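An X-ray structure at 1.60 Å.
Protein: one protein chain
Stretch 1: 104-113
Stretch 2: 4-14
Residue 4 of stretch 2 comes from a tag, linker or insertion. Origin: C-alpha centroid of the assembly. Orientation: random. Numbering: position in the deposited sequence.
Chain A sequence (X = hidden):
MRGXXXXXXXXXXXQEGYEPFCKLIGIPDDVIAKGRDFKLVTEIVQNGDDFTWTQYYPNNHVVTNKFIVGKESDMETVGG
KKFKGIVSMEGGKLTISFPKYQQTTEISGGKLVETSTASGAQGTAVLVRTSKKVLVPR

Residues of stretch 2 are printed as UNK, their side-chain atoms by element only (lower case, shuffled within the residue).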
# COMPACT_ATOMS: atom_id res chain seq x y z
N THR A 104 -1.04 5.87 -3.96
CA THR A 104 0.16 6.40 -4.61
C THR A 104 1.35 6.04 -3.76
O THR A 104 1.29 6.15 -2.53
CB THR A 104 0.13 7.93 -4.80
OG1 THR A 104 0.21 8.57 -3.53
CG2 THR A 104 -1.13 8.35 -5.52
N THR A 105 2.42 5.59 -4.39
CA THR A 105 3.58 5.15 -3.63
C THR A 105 4.86 5.63 -4.28
O THR A 105 5.01 5.57 -5.50
CB THR A 105 3.57 3.63 -3.45
OG1 THR A 105 2.35 3.25 -2.79
CG2 THR A 105 4.76 3.18 -2.62
N GLU A 106 5.78 6.11 -3.46
CA GLU A 106 7.06 6.55 -3.98
C GLU A 106 8.16 6.39 -2.95
O GLU A 106 7.87 6.17 -1.77
CB GLU A 106 6.99 8.00 -4.47
CG GLU A 106 6.76 9.03 -3.37
CD GLU A 106 6.92 10.47 -3.87
OE1 GLU A 106 7.69 10.71 -4.83
OE2 GLU A 106 6.28 11.36 -3.29
N ILE A 107 9.40 6.49 -3.40
CA ILE A 107 10.53 6.59 -2.49
C ILE A 107 10.87 8.07 -2.38
O ILE A 107 11.15 8.73 -3.38
CB ILE A 107 11.76 5.80 -2.98
CG1 ILE A 107 11.42 4.32 -3.22
CG2 ILE A 107 12.92 5.94 -1.97
CD1 ILE A 107 10.76 3.58 -2.04
N SER A 108 10.78 8.60 -1.16
CA SER A 108 11.10 9.99 -0.89
C SER A 108 12.00 10.11 0.34
O SER A 108 11.67 9.60 1.41
CB SER A 108 9.83 10.82 -0.67
OG SER A 108 10.16 12.18 -0.48
N GLY A 109 13.15 10.76 0.17
CA GLY A 109 14.10 10.93 1.27
C GLY A 109 14.56 9.60 1.84
O GLY A 109 14.80 9.48 3.04
N GLY A 110 14.68 8.61 0.96
CA GLY A 110 15.13 7.28 1.33
C GLY A 110 14.08 6.41 2.00
O GLY A 110 14.37 5.28 2.40
N LYS A 111 12.86 6.94 2.13
CA LYS A 111 11.76 6.23 2.80
C LYS A 111 10.68 5.85 1.79
O LYS A 111 10.50 6.53 0.79
CB LYS A 111 11.11 7.10 3.87
CG LYS A 111 12.08 7.86 4.76
CD LYS A 111 12.50 7.04 5.93
CE LYS A 111 13.35 7.90 6.84
NZ LYS A 111 13.11 7.58 8.25
N LEU A 112 9.97 4.76 2.07
CA LEU A 112 8.82 4.35 1.27
C LEU A 112 7.59 5.09 1.77
O LEU A 112 7.19 4.90 2.92
CB LEU A 112 8.62 2.83 1.37
CG LEU A 112 7.41 2.22 0.66
CD1 LEU A 112 7.55 2.36 -0.83
CD2 LEU A 112 7.23 0.75 1.06
N VAL A 113 7.01 5.94 0.93
CA VAL A 113 5.85 6.73 1.34
C VAL A 113 4.63 6.31 0.55
O VAL A 113 4.61 6.44 -0.68
CB VAL A 113 6.09 8.24 1.13
CG1 VAL A 113 4.89 9.02 1.65
CG2 VAL A 113 7.37 8.69 1.87
N UNK A 4 14.95 0.61 -9.64
CA UNK A 4 15.41 -0.28 -8.57
C UNK A 4 15.21 0.28 -7.15
O UNK A 4 15.43 -0.43 -6.17
o UNK A 4 17.68 0.57 -8.70
c UNK A 4 16.90 -0.61 -8.75
N UNK A 5 14.78 1.54 -7.05
CA UNK A 5 14.78 2.25 -5.77
C UNK A 5 13.83 1.65 -4.71
O UNK A 5 14.05 1.84 -3.52
c UNK A 5 14.48 3.74 -5.97
N UNK A 6 12.80 0.93 -5.17
CA UNK A 6 11.83 0.32 -4.25
C UNK A 6 12.30 -0.99 -3.61
O UNK A 6 11.70 -1.44 -2.63
c UNK A 6 10.51 0.05 -4.98
c UNK A 6 8.75 1.79 -4.53
c UNK A 6 9.75 1.29 -5.36
c UNK A 6 10.00 1.93 -6.56
c UNK A 6 8.29 3.58 -6.09
c UNK A 6 9.28 3.08 -6.93
c UNK A 6 8.03 2.94 -4.87
N UNK A 7 13.33 -1.61 -4.17
CA UNK A 7 13.77 -2.93 -3.72
C UNK A 7 14.08 -2.96 -2.24
O UNK A 7 14.78 -2.09 -1.72
n UNK A 7 14.00 -5.12 -5.82
c UNK A 7 15.01 -3.39 -4.49
c UNK A 7 14.67 -3.99 -5.84
o UNK A 7 15.03 -3.44 -6.89
N UNK A 8 13.58 -3.99 -1.57
CA UNK A 8 13.99 -4.29 -0.21
C UNK A 8 12.86 -4.63 0.74
O UNK A 8 11.73 -4.81 0.33
N UNK A 9 13.21 -4.73 2.02
CA UNK A 9 12.21 -4.89 3.08
C UNK A 9 12.13 -3.60 3.88
O UNK A 9 13.16 -3.05 4.30
c UNK A 9 11.76 -9.88 3.86
c UNK A 9 12.49 -6.08 4.01
c UNK A 9 12.13 -8.53 4.47
c UNK A 9 12.13 -7.44 3.41
n UNK A 9 11.52 -10.88 4.92
N UNK A 10 10.90 -3.14 4.06
CA UNK A 10 10.58 -1.86 4.69
C UNK A 10 9.60 -2.09 5.82
O UNK A 10 8.80 -3.01 5.77
c UNK A 10 12.72 2.39 1.94
n UNK A 10 11.42 -1.14 0.26
c UNK A 10 13.17 2.10 0.64
c UNK A 10 10.65 -0.79 2.35
c UNK A 10 10.65 -1.65 1.28
c UNK A 10 11.49 0.32 1.98
c UNK A 10 11.87 1.51 2.61
c UNK A 10 12.80 0.94 -0.01
c UNK A 10 11.96 0.06 0.67
c UNK A 10 9.89 -0.96 3.66
N UNK A 11 9.66 -1.24 6.85
CA UNK A 11 8.72 -1.36 7.97
C UNK A 11 8.15 -0.01 8.36
O UNK A 11 8.88 0.99 8.45
c UNK A 11 9.44 -1.98 9.18
o UNK A 11 9.41 -3.98 11.82
c UNK A 11 8.56 -2.27 10.38
o UNK A 11 10.08 -1.91 12.17
c UNK A 11 9.40 -2.76 11.54
N UNK A 12 6.84 0.02 8.58
CA UNK A 12 6.16 1.27 8.92
C UNK A 12 6.85 1.96 10.09
O UNK A 12 7.13 1.33 11.11
c UNK A 12 4.70 0.99 9.29
c UNK A 12 3.97 2.29 9.55
o UNK A 12 4.07 0.30 8.20
N UNK A 13 7.11 3.25 9.93
CA UNK A 13 7.79 4.06 10.94
C UNK A 13 6.86 5.19 11.40
O UNK A 13 6.77 5.49 12.60
c UNK A 13 9.90 5.55 11.18
c UNK A 13 11.12 6.06 10.44
o UNK A 13 12.21 6.09 11.04
o UNK A 13 10.99 6.44 9.25
c UNK A 13 9.08 4.60 10.34
N UNK A 14 6.16 5.78 10.43
CA UNK A 14 5.22 6.88 10.66
C UNK A 14 3.90 6.54 9.97
O UNK A 14 3.87 5.90 8.92
c UNK A 14 5.76 8.18 10.06
o UNK A 14 7.05 8.48 10.58

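Position 4, contributed by a tag, carries one carbon followed by one oxygen, the pattern of a serine hydroxymethyl group; Ser4 lies out of reach of stretch 1. Position 5 has a single side-chain carbon, which points toward the other stretch and lies 4.2 Å from Ile107 CG1; a lone CB means alanine. The backbone O of Ala5 approaches the same Ile107 CG1 to 3.6 Å.

Position 6 bears one carbon and then a ring of six carbons with no oxygen attached. Its CA-to-CB bond runs sideways, yet the end of the side chain comes nearer to stretch 1, with Ile107 CG1 over one ring face and Leu112 CD1 at the ring edge. The residue is phenylalanine. Ile107 CG1 lies 3.9 Å from the centroid of the Phe6 ring in a CH-pi contact, while Leu112 CD1 is 3.9 Å from Phe6 CD1.

At position 7 two carbons lead to a terminal oxygen and nitrogen, and the residue is read as asparagine; Asn7 points away. Its backbone N donates to Ser4 O at 3.1 Å, closing a type I turn. Position 8 has no side-chain atoms and is glycine. With phi at 136° and psi at -172°, a CB on Gly8 would be jammed against the carbonyl O of Asn7.

Position 9 is a row of four carbons ending in nitrogen, hence lysine; Lys9 does not reach stretch 1. Position 10 shows one carbon and fused five- and six-membered rings containing eight carbons and one nitrogen. Leu112 CB lies over one face of the six-membered ring, and Gly110 O lies at the edge; only tryptophan supplies such a ring system. Leu112 CB is 4.0 Å from the centroid of the Trp10 six-membered ring, and Gly110 O is 3.4 Å from Trp10 CZ3. Trp10 NE1 donates to Phe6 O at 2.9 Å.

Position 11 has three carbons, the third carrying two oxygens: Glu11, directed away. Position 12 branches at its first carbon into one oxygen and one carbon, so it is threonine, and Thr12 also points away. Position 13 repeats the three-carbon carboxylate, but points toward stretch 1 and places an oxygen 2.6 Å from Lys111 NZ. This is Glu13, whose OE2 accepts the hydrogen bond of a salt bridge. Position 14, one carbon and one oxygen, is Ser14, beyond contact.

The contact is chiefly apolar: Ile107 and Leu112, both pointing toward stretch 2, pack against Phe6 and Trp10, with Ile107 CD1 3.7 Å from Phe6 CD1 and 3.9 Å from Trp10 CH2. The Lys111–Glu13 salt bridge adds a polar link beyond this cluster.

Stretch 2 (4-14) SAFNGKWETES
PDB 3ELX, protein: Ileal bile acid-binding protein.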